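Local coordinates for trans-isoprenyl diphosphate synthase (Caulobacter crescentus, PDB 3OYR), which probably makes octaprenyl diphosphate, the side-chain precursor of isoprenoid quinones, by adding isopentenyl units to farnesyl diphosphate with the aid of magnesium, at residues Arg67-Met72 with Ala193-Ala198; Ala91-Phe96 with Ala138-Leu143; Leu217-Leu222 with Lys318-Met323. All coordinates share one frame; numbering follows the deposited sequence.

Overall arrangement
The three contacts run as a row through an almost entirely helical fold. Contact 1, in the middle and nearest the centre of the chain, joins helices 68-79 and 181-206; its centre is about 13 Å from those of contact 2 and contact 3, which are about 24 Å apart and do not touch. Contact 2 pairs helices 87-109 and 126-147, whose segments fall between the two segments of contact 1 in the sequence; contact 3, on helices 211-238 and 302-320, comes last. Consecutive helices bridge the sites: Val94 packs on Arg69, and Phe196 on the backbone of Gly221. The row thus passes from the subunit interface near contact 2, past the ligand pocket, which contact 1 reaches through Arg69, to the partly buried contact 3.

Contact 1 of 3, residues Arg67-Met72 with Ala193-Ala198; sequences RLRPLM and AELFAA. With DMA (dimethylallyl diphosphate), chain D.
Phe196 lays its ring against the side chain of Arg69, and this pair carries most of the buried surface between Arg67-Met72 and Ala193-Ala198. The two short helical segments run at 30° to each other. With CG anti to the carbonyl carbon and the chain extended from there to NE, Arg69 passes along one ring face. Its CG makes a CH-pi contact 4.1 Å from the Phe196 ring centroid, offset toward the rim. Farther out the guanidinium takes over: Phe196 CZ lies over the centre of one of its faces, 3.6 Å from Arg69 CZ, although the two planes are tilted by 33° and are not stacked flat. Leu195 crosses the arginine chain at about a right angle, CD2 meeting Arg69 CD at 4.0 Å. At the ring edge sits Leu68 CB, 4.1 Å from Phe196 CE2. Met72 approaches the same ring edgewise through SD in a Met-aromatic contact, but the residue was modelled in two conformers and the closeness in this one is doubtful. Phe228 also meets the Phe196 ring.

In the plane of the guanidinium, Arg69 NH1 gives a nearly straight hydrogen bond (2.8 Å, 175°) to O1A of dimethylallyl diphosphate, on the phosphate that bears the dimethylallyl group. His98, Arg115 and the backbone of Lys66 also bind this ligand. The apolar wall of Phe196 and Leu195 would thus limit how the guanidinium can turn, so that its positive charge probably stays directed at the phosphate in the pocket.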
loop_
_atom_site.group_PDB
_atom_site.type_symbol
_atom_site.label_atom_id
_atom_site.label_comp_id
_atom_site.label_asym_id
_atom_site.label_seq_id
_atom_site.Cartn_x
_atom_site.Cartn_y
_atom_site.Cartn_z
ATOM N N ARG B 67 12.161 2.457 -15.586
ATOM C CA ARG B 67 12.018 1.024 -15.334
ATOM C C ARG B 67 13.277 0.379 -14.772
ATOM O O ARG B 67 13.506 -0.815 -14.972
ATOM C CB ARG B 67 11.535 0.294 -16.593
ATOM C CG ARG B 67 10.214 0.862 -17.128
ATOM C CD ARG B 67 9.038 0.423 -16.234
ATOM N NE ARG B 67 7.766 0.708 -16.878
ATOM C CZ ARG B 67 7.150 1.886 -16.825
ATOM N NH1 ARG B 67 7.672 2.886 -16.124
ATOM N NH2 ARG B 67 6.007 2.058 -17.474
ATOM N N LEU B 68 14.077 1.164 -14.043
ATOM C CA LEU B 68 15.357 0.678 -13.491
ATOM C C LEU B 68 15.154 -0.451 -12.509
ATOM O O LEU B 68 15.923 -1.422 -12.490
ATOM C CB LEU B 68 16.157 1.807 -12.824
ATOM C CG LEU B 68 16.567 2.993 -13.701
ATOM C CD1 LEU B 68 17.527 3.898 -12.963
ATOM C CD2 LEU B 68 17.198 2.541 -15.026
ATOM N N ARG B 69 14.092 -0.345 -11.719
ATOM C CA ARG B 69 13.818 -1.379 -10.740
ATOM C C ARG B 69 13.507 -2.758 -11.328
ATOM O O ARG B 69 14.218 -3.715 -10.960
ATOM C CB ARG B 69 12.829 -0.905 -9.689
ATOM C CG ARG B 69 13.415 0.135 -8.763
ATOM C CD ARG B 69 12.291 0.993 -8.272
ATOM N NE ARG B 69 12.739 2.196 -7.590
ATOM C CZ ARG B 69 12.965 3.352 -8.192
ATOM N NH1 ARG B 69 12.820 3.470 -9.518
ATOM N NH2 ARG B 69 13.356 4.381 -7.467
ATOM N N PRO B 70 12.511 -2.873 -12.270
ATOM C CA PRO B 70 12.349 -4.193 -12.932
ATOM C C PRO B 70 13.558 -4.636 -13.746
ATOM O O PRO B 70 13.830 -5.846 -13.805
ATOM C CB PRO B 70 11.112 -4.018 -13.854
ATOM C CG PRO B 70 10.850 -2.536 -13.914
ATOM C CD PRO B 70 11.399 -1.964 -12.622
ATOM N N LEU B 71 14.257 -3.685 -14.383
ATOM C CA LEU B 71 15.501 -3.954 -15.091
ATOM C C LEU B 71 16.531 -4.621 -14.194
ATOM O O LEU B 71 17.216 -5.566 -14.608
ATOM C CB LEU B 71 16.117 -2.676 -15.697
ATOM C CG LEU B 71 15.492 -2.176 -16.999
ATOM C CD1 LEU B 71 16.088 -0.816 -17.426
ATOM C CD2 LEU B 71 15.615 -3.199 -18.084
ATOM N N MET B 72 16.640 -4.122 -12.966
ATOM C CA MET B 72 17.589 -4.702 -12.018
ATOM C C MET B 72 17.191 -6.109 -11.585
ATOM O O MET B 72 18.057 -6.964 -11.460
ATOM C CB MET B 72 17.836 -3.766 -10.836
ATOM C CG MET B 72 18.816 -2.673 -11.205
ATOM S SD MET B 72 18.752 -1.259 -10.107
ATOM C CE MET B 72 19.237 -2.103 -8.585
ATOM N N ALA B 193 16.769 3.305 -1.266
ATOM C CA ALA B 193 17.783 2.301 -1.586
ATOM C C ALA B 193 17.300 0.855 -1.368
ATOM O O ALA B 193 17.717 -0.052 -2.085
ATOM C CB ALA B 193 19.076 2.579 -0.827
ATOM N N GLU B 194 16.401 0.659 -0.404
ATOM C CA GLU B 194 15.899 -0.670 -0.071
ATOM C C GLU B 194 15.127 -1.381 -1.196
ATOM O O GLU B 194 15.285 -2.589 -1.388
ATOM C CB GLU B 194 15.019 -0.604 1.172
ATOM C CG GLU B 194 15.097 -1.855 2.001
ATOM C CD GLU B 194 16.401 -1.930 2.766
ATOM O OE1 GLU B 194 16.750 -0.984 3.513
ATOM O OE2 GLU B 194 17.089 -2.939 2.610
ATOM N N LEU B 195 14.314 -0.644 -1.943
ATOM C CA LEU B 195 13.575 -1.193 -3.098
ATOM C C LEU B 195 14.546 -1.654 -4.235
ATOM O O LEU B 195 14.369 -2.742 -4.847
ATOM C CB LEU B 195 12.532 -0.187 -3.611
ATOM C CG LEU B 195 11.532 -0.771 -4.610
ATOM C CD1 LEU B 195 10.946 -2.105 -4.112
ATOM C CD2 LEU B 195 10.440 0.218 -4.869
ATOM N N PHE B 196 15.613 -0.879 -4.442
ATOM C CA PHE B 196 16.695 -1.277 -5.352
ATOM C C PHE B 196 17.403 -2.525 -4.868
ATOM O O PHE B 196 17.619 -3.431 -5.668
ATOM C CB PHE B 196 17.726 -0.167 -5.554
ATOM C CG PHE B 196 17.298 0.892 -6.546
ATOM C CD1 PHE B 196 16.921 2.149 -6.119
ATOM C CD2 PHE B 196 17.292 0.625 -7.913
ATOM C CE1 PHE B 196 16.542 3.125 -7.049
ATOM C CE2 PHE B 196 16.921 1.572 -8.845
ATOM C CZ PHE B 196 16.555 2.827 -8.420
ATOM N N ALA B 197 17.763 -2.565 -3.574
ATOM C CA ALA B 197 18.361 -3.763 -2.990
ATOM C C ALA B 197 17.437 -4.983 -3.139
ATOM O O ALA B 197 17.901 -6.057 -3.508
ATOM C CB ALA B 197 18.681 -3.539 -1.524
ATOM N N ALA B 198 16.160 -4.816 -2.784
ATOM C CA ALA B 198 15.109 -5.846 -2.906
ATOM C C ALA B 198 14.904 -6.347 -4.329
ATOM O O ALA B 198 14.815 -7.577 -4.551
ATOM C CB ALA B 198 13.780 -5.343 -2.352
HETATM C C1 DMA D . 11.382 8.385 -8.485
HETATM O O1 DMA D . 11.996 7.260 -9.128
HETATM C C2 DMA D . 11.534 7.848 -7.106
HETATM C C3 DMA D . 12.578 8.156 -6.333
HETATM C C4 DMA D . 13.619 9.170 -6.727
HETATM C C5 DMA D . 12.659 7.463 -5.008
HETATM P PA DMA D . 12.642 7.229 -10.595
HETATM O O1A DMA D . 13.243 5.869 -10.893
HETATM O O2A DMA D . 13.572 8.403 -10.726
HETATM O O3A DMA D . 11.268 7.488 -11.415
HETATM P PB DMA D . 10.762 6.845 -12.819
HETATM O O1B DMA D . 10.208 5.475 -12.478
HETATM O O2B DMA D . 9.687 7.873 -13.102
HETATM O O3B DMA D . 11.908 6.806 -13.793
#

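Contact 2 of 3, residues Ala91-Phe96 with Ala138-Leu143; sequences AAAVEF and ARAFEL
Ala93 and Ala140 meet where the two helices come closest, their CA atoms 4.0 Å apart. The segments Ala91-Phe96 and Ala138-Leu143 are nearly antiparallel, at 166°, with axes only 8.2 Å apart, a spacing that the small methyls allow. Each methyl reaches the backbone opposite: Ala93 CB rests 3.3 Å from Ala140 O, and Ala140 CB is equally near Ala93 O. Larger side chains fill the grooves beside this point. Leu143 pushes CD1 into a hollow lined by the methyl of Ala92, the backbone N of Ala93 and the ring of Phe96, with Phe96 CE2 3.8 Å away at the ring edge; leucine and ring cross at about a right angle. Phe96, its CG anti to the carbonyl carbon (chi1 -80°), brings its CB against the Ala140 methyl at 3.8 Å and turns the CD2 side of the ring toward Leu143 CD1 and the CB of Arg139.

Past CB, Arg139 bends away, its NE bound to the carbonyl of Arg45 and NH2 in a weak bridge to Glu142 OE2. That carboxylate also pairs with Arg161 of the second subunit, and Phe141, on the far side of the helix, meets Phe141 of that subunit. The arrangement is close antiparallel helix packing through alanines, and here it joins helix 126-147 of the dimer interface to helix 87-109, which farther along carries the calcium-binding aspartates Asp105 and Asp109 of the DDxxD motif of prenyl synthases.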
loop_
_atom_site.group_PDB
_atom_site.type_symbol
_atom_site.label_atom_id
_atom_site.label_comp_id
_atom_site.label_asym_id
_atom_site.label_seq_id
_atom_site.Cartn_x
_atom_site.Cartn_y
_atom_site.Cartn_z
ATOM N N ALA B 91 9.702 -8.884 -11.224
ATOM C CA ALA B 91 10.046 -7.594 -11.852
ATOM C C ALA B 91 8.829 -6.706 -12.013
ATOM O O ALA B 91 8.874 -5.510 -11.680
ATOM C CB ALA B 91 10.748 -7.804 -13.204
ATOM N N ALA B 92 7.738 -7.297 -12.509
ATOM C CA ALA B 92 6.463 -6.595 -12.608
ATOM C C ALA B 92 5.936 -6.111 -11.231
ATOM O O ALA B 92 5.474 -4.954 -11.081
ATOM C CB ALA B 92 5.427 -7.506 -13.322
ATOM N N ALA B 93 5.988 -6.994 -10.236
ATOM C CA ALA B 93 5.575 -6.644 -8.849
ATOM C C ALA B 93 6.370 -5.455 -8.305
ATOM O O ALA B 93 5.798 -4.520 -7.686
ATOM C CB ALA B 93 5.731 -7.843 -7.920
ATOM N N VAL B 94 7.679 -5.465 -8.581
ATOM C CA VAL B 94 8.582 -4.380 -8.145
ATOM C C VAL B 94 8.153 -3.034 -8.735
ATOM O O VAL B 94 8.076 -2.004 -8.016
ATOM C CB VAL B 94 10.048 -4.745 -8.530
ATOM C CG1 VAL B 94 10.952 -3.558 -8.486
ATOM C CG2 VAL B 94 10.561 -5.813 -7.624
ATOM N N GLU B 95 7.839 -3.032 -10.033
ATOM C CA GLU B 95 7.374 -1.789 -10.679
ATOM C C GLU B 95 6.047 -1.310 -10.133
ATOM O O GLU B 95 5.840 -0.095 -10.012
ATOM C CB GLU B 95 7.314 -1.910 -12.217
ATOM C CG GLU B 95 7.107 -0.565 -12.978
ATOM C CD GLU B 95 8.211 0.484 -12.745
ATOM O OE1 GLU B 95 9.322 0.156 -12.292
ATOM O OE2 GLU B 95 7.978 1.662 -13.044
ATOM N N PHE B 96 5.134 -2.237 -9.851
ATOM C CA PHE B 96 3.881 -1.883 -9.185
ATOM C C PHE B 96 4.120 -1.288 -7.816
ATOM O O PHE B 96 3.511 -0.267 -7.476
ATOM C CB PHE B 96 2.930 -3.079 -9.044
ATOM C CG PHE B 96 2.145 -3.389 -10.306
ATOM C CD1 PHE B 96 1.796 -2.383 -11.204
ATOM C CD2 PHE B 96 1.749 -4.684 -10.581
ATOM C CE1 PHE B 96 1.078 -2.673 -12.376
ATOM C CE2 PHE B 96 1.034 -4.981 -11.740
ATOM C CZ PHE B 96 0.694 -3.976 -12.638
ATOM N N ALA B 138 -1.474 -4.393 -3.784
ATOM C CA ALA B 138 -2.052 -5.725 -3.689
ATOM C C ALA B 138 -1.793 -6.577 -4.940
ATOM O O ALA B 138 -1.478 -7.784 -4.825
ATOM C CB ALA B 138 -3.541 -5.637 -3.360
ATOM N N ARG B 139 -1.903 -5.970 -6.117
ATOM C CA ARG B 139 -1.557 -6.635 -7.374
ATOM C C ARG B 139 -0.121 -7.136 -7.393
ATOM O O ARG B 139 0.131 -8.262 -7.830
ATOM C CB ARG B 139 -1.780 -5.710 -8.583
ATOM C CG ARG B 139 -3.219 -5.636 -9.078
ATOM C CD ARG B 139 -3.834 -7.017 -9.391
ATOM N NE ARG B 139 -4.532 -6.977 -10.670
ATOM C CZ ARG B 139 -5.195 -7.993 -11.214
ATOM N NH1 ARG B 139 -5.784 -7.836 -12.391
ATOM N NH2 ARG B 139 -5.273 -9.156 -10.591
ATOM N N ALA B 140 0.812 -6.304 -6.914
ATOM C CA ALA B 140 2.191 -6.727 -6.761
ATOM C C ALA B 140 2.321 -8.036 -5.945
ATOM O O ALA B 140 3.023 -8.971 -6.357
ATOM C CB ALA B 140 3.021 -5.593 -6.168
ATOM N N PHE B 141 1.616 -8.134 -4.814
ATOM C CA PHE B 141 1.684 -9.368 -3.985
ATOM C C PHE B 141 1.003 -10.584 -4.549
ATOM O O PHE B 141 1.509 -11.720 -4.407
ATOM C CB PHE B 141 1.236 -9.094 -2.551
ATOM C CG PHE B 141 2.298 -8.432 -1.743
ATOM C CD1 PHE B 141 2.535 -7.071 -1.877
ATOM C CD2 PHE B 141 3.100 -9.175 -0.887
ATOM C CE1 PHE B 141 3.542 -6.451 -1.160
ATOM C CE2 PHE B 141 4.113 -8.558 -0.146
ATOM C CZ PHE B 141 4.330 -7.189 -0.289
ATOM N N GLU B 142 -0.112 -10.354 -5.229
ATOM C CA GLU B 142 -0.733 -11.388 -6.037
ATOM C C GLU B 142 0.254 -11.979 -7.049
ATOM O O GLU B 142 0.352 -13.203 -7.173
ATOM C CB GLU B 142 -1.976 -10.838 -6.740
ATOM C CG GLU B 142 -3.186 -10.752 -5.829
ATOM C CD GLU B 142 -4.488 -10.638 -6.617
ATOM O OE1 GLU B 142 -5.318 -11.580 -6.567
ATOM O OE2 GLU B 142 -4.673 -9.615 -7.298
ATOM N N LEU B 143 1.006 -11.118 -7.739
ATOM C CA LEU B 143 2.025 -11.561 -8.700
ATOM C C LEU B 143 3.109 -12.408 -8.053
ATOM O O LEU B 143 3.505 -13.476 -8.549
ATOM C CB LEU B 143 2.681 -10.341 -9.370
ATOM C CG LEU B 143 1.946 -9.845 -10.596
ATOM C CD1 LEU B 143 2.393 -8.429 -10.919
ATOM C CD2 LEU B 143 2.196 -10.835 -11.766
#

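Contact 3 of 3, residues Leu217-Leu222 with Lys318-Met323; sequences LRDYGL and KAALAM
Tyr220 is met obliquely by Leu321, whose CD1 comes within 3.7 Å of Tyr220 CD1; near the ring plane, at the edge, lies the backbone N of Lys318, 4.5 Å from that same ring carbon. The other flat group, the Asp219 carboxylate, leans on a methyl, with OD2 3.5 Å from Ala320 CB. That methyl sits at the middle of the contact, reaching the Tyr220 backbone N at 3.6 Å. Tyr220 has CG anti to its backbone N (chi1 167°), which sends the ring along Leu321. Both methyls of Leu321 lie on one side of the ring plane: CD1 is by the ring carbon CD1, while CD2 touches Tyr220 CB at 3.7 Å and also meets Leu217 CD2 at 3.8 Å. An alanine in place of Leu321 would probably open a gap between Leu217 and the tyrosine ring and leave that flank of the ring less firmly held.

The polar ends find partners beyond the two segments. Tyr220 OH is hydrogen-bonded to the carbonyl of Leu333 and Lys318 NZ makes a salt bridge with Asp338, both on helix 328-342, which also packs on Leu321. A water donates to Asp219 OD2, at a doubtfully short distance, and only weakly to Ala320 O. With no direct hydrogen bond between the segments, cohesion rests on apolar contact, while the tyrosine hydroxyl links helix 211-238 to the C-terminal helix.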
loop_
_atom_site.group_PDB
_atom_site.type_symbol
_atom_site.label_atom_id
_atom_site.label_comp_id
_atom_site.label_asym_id
_atom_site.label_seq_id
_atom_site.Cartn_x
_atom_site.Cartn_y
_atom_site.Cartn_z
ATOM N N LEU B 217 24.371 -9.286 -4.857
ATOM C CA LEU B 217 23.460 -8.539 -5.694
ATOM C C LEU B 217 22.626 -7.557 -4.900
ATOM O O LEU B 217 22.411 -6.419 -5.340
ATOM C CB LEU B 217 22.600 -9.503 -6.527
ATOM C CG LEU B 217 23.343 -9.829 -7.822
ATOM C CD1 LEU B 217 22.834 -11.141 -8.445
ATOM C CD2 LEU B 217 23.249 -8.648 -8.816
ATOM N N ARG B 218 22.174 -7.993 -3.726
ATOM C CA ARG B 218 21.575 -7.106 -2.748
ATOM C C ARG B 218 22.468 -5.908 -2.433
ATOM O O ARG B 218 22.013 -4.759 -2.474
ATOM C CB ARG B 218 21.243 -7.842 -1.457
ATOM C CG ARG B 218 20.601 -6.926 -0.464
ATOM C CD ARG B 218 20.236 -7.550 0.862
ATOM N NE ARG B 218 19.675 -6.485 1.683
ATOM C CZ ARG B 218 18.454 -5.963 1.536
ATOM N NH1 ARG B 218 17.585 -6.416 0.624
ATOM N NH2 ARG B 218 18.097 -4.982 2.331
ATOM N N ASP B 219 23.732 -6.190 -2.138
ATOM C CA ASP B 219 24.771 -5.175 -1.880
ATOM C C ASP B 219 24.886 -4.186 -3.044
ATOM O O ASP B 219 25.028 -2.986 -2.828
ATOM C CB ASP B 219 26.113 -5.907 -1.662
ATOM C CG ASP B 219 27.210 -5.039 -1.031
ATOM O OD1 ASP B 219 26.921 -3.944 -0.486
ATOM O OD2 ASP B 219 28.392 -5.484 -1.085
ATOM N N TYR B 220 24.840 -4.702 -4.278
ATOM C CA TYR B 220 24.894 -3.882 -5.486
ATOM C C TYR B 220 23.711 -2.915 -5.508
ATOM O O TYR B 220 23.893 -1.722 -5.668
ATOM C CB TYR B 220 24.940 -4.741 -6.791
ATOM C CG TYR B 220 24.686 -3.913 -8.025
ATOM C CD1 TYR B 220 25.710 -3.169 -8.606
ATOM C CD2 TYR B 220 23.406 -3.819 -8.587
ATOM C CE1 TYR B 220 25.487 -2.369 -9.721
ATOM C CE2 TYR B 220 23.184 -3.008 -9.699
ATOM C CZ TYR B 220 24.226 -2.305 -10.263
ATOM O OH TYR B 220 23.989 -1.502 -11.348
ATOM N N GLY B 221 22.505 -3.453 -5.331
ATOM C CA GLY B 221 21.291 -2.648 -5.400
ATOM C C GLY B 221 21.201 -1.602 -4.289
ATOM O O GLY B 221 20.808 -0.471 -4.560
ATOM N N LEU B 222 21.580 -1.966 -3.054
ATOM C CA LEU B 222 21.518 -1.025 -1.928
ATOM C C LEU B 222 22.423 0.181 -2.197
ATOM O O LEU B 222 21.987 1.354 -2.121
ATOM C CB LEU B 222 21.914 -1.728 -0.625
ATOM C CG LEU B 222 21.458 -1.155 0.720
ATOM C CD1 LEU B 222 22.319 0.023 1.165
ATOM C CD2 LEU B 222 19.995 -0.766 0.693
ATOM N N LYS B 318 29.603 -1.095 -7.826
ATOM C CA LYS B 318 30.424 -1.799 -8.803
ATOM C C LYS B 318 31.307 -2.866 -8.136
ATOM O O LYS B 318 31.413 -3.965 -8.639
ATOM C CB LYS B 318 31.268 -0.832 -9.617
ATOM C CG LYS B 318 30.475 0.195 -10.391
ATOM C CD LYS B 318 31.359 1.330 -10.860
ATOM C CE LYS B 318 31.816 1.121 -12.283
ATOM N NZ LYS B 318 32.474 2.345 -12.829
ATOM N N ALA B 319 31.889 -2.545 -6.983
ATOM C CA ALA B 319 32.738 -3.486 -6.260
ATOM C C ALA B 319 31.936 -4.641 -5.675
ATOM O O ALA B 319 32.455 -5.753 -5.550
ATOM C CB ALA B 319 33.585 -2.750 -5.152
ATOM N N ALA B 320 30.673 -4.390 -5.329
ATOM C CA ALA B 320 29.770 -5.477 -4.883
ATOM C C ALA B 320 29.614 -6.656 -5.865
ATOM O O ALA B 320 29.283 -7.766 -5.453
ATOM C CB ALA B 320 28.415 -4.923 -4.510
ATOM N N LEU B 321 29.853 -6.418 -7.153
ATOM C CA LEU B 321 29.725 -7.470 -8.185
ATOM C C LEU B 321 31.003 -8.267 -8.501
ATOM O O LEU B 321 30.979 -9.158 -9.359
ATOM C CB LEU B 321 29.177 -6.876 -9.476
ATOM C CG LEU B 321 27.824 -6.164 -9.391
ATOM C CD1 LEU B 321 27.535 -5.544 -10.734
ATOM C CD2 LEU B 321 26.722 -7.136 -8.996
ATOM N N ALA B 322 32.091 -7.962 -7.790
ATOM C CA ALA B 322 33.410 -8.566 -8.005
ATOM C C ALA B 322 33.436 -10.077 -8.182
ATOM O O ALA B 322 34.236 -10.575 -8.976
ATOM C CB ALA B 322 34.357 -8.182 -6.869
ATOM N N MET B 323 32.592 -10.801 -7.435
ATOM C CA MET B 323 32.557 -12.274 -7.494
ATOM C C MET B 323 31.955 -12.808 -8.801
ATOM O O MET B 323 32.079 -13.993 -9.115
ATOM C CB MET B 323 31.792 -12.866 -6.287
ATOM C CG MET B 323 30.240 -12.824 -6.391
ATOM S SD MET B 323 29.317 -13.771 -5.143
ATOM C CE MET B 323 29.693 -15.464 -5.635
HETATM O O HOH W 1 29.253 -7.678 -2.001
#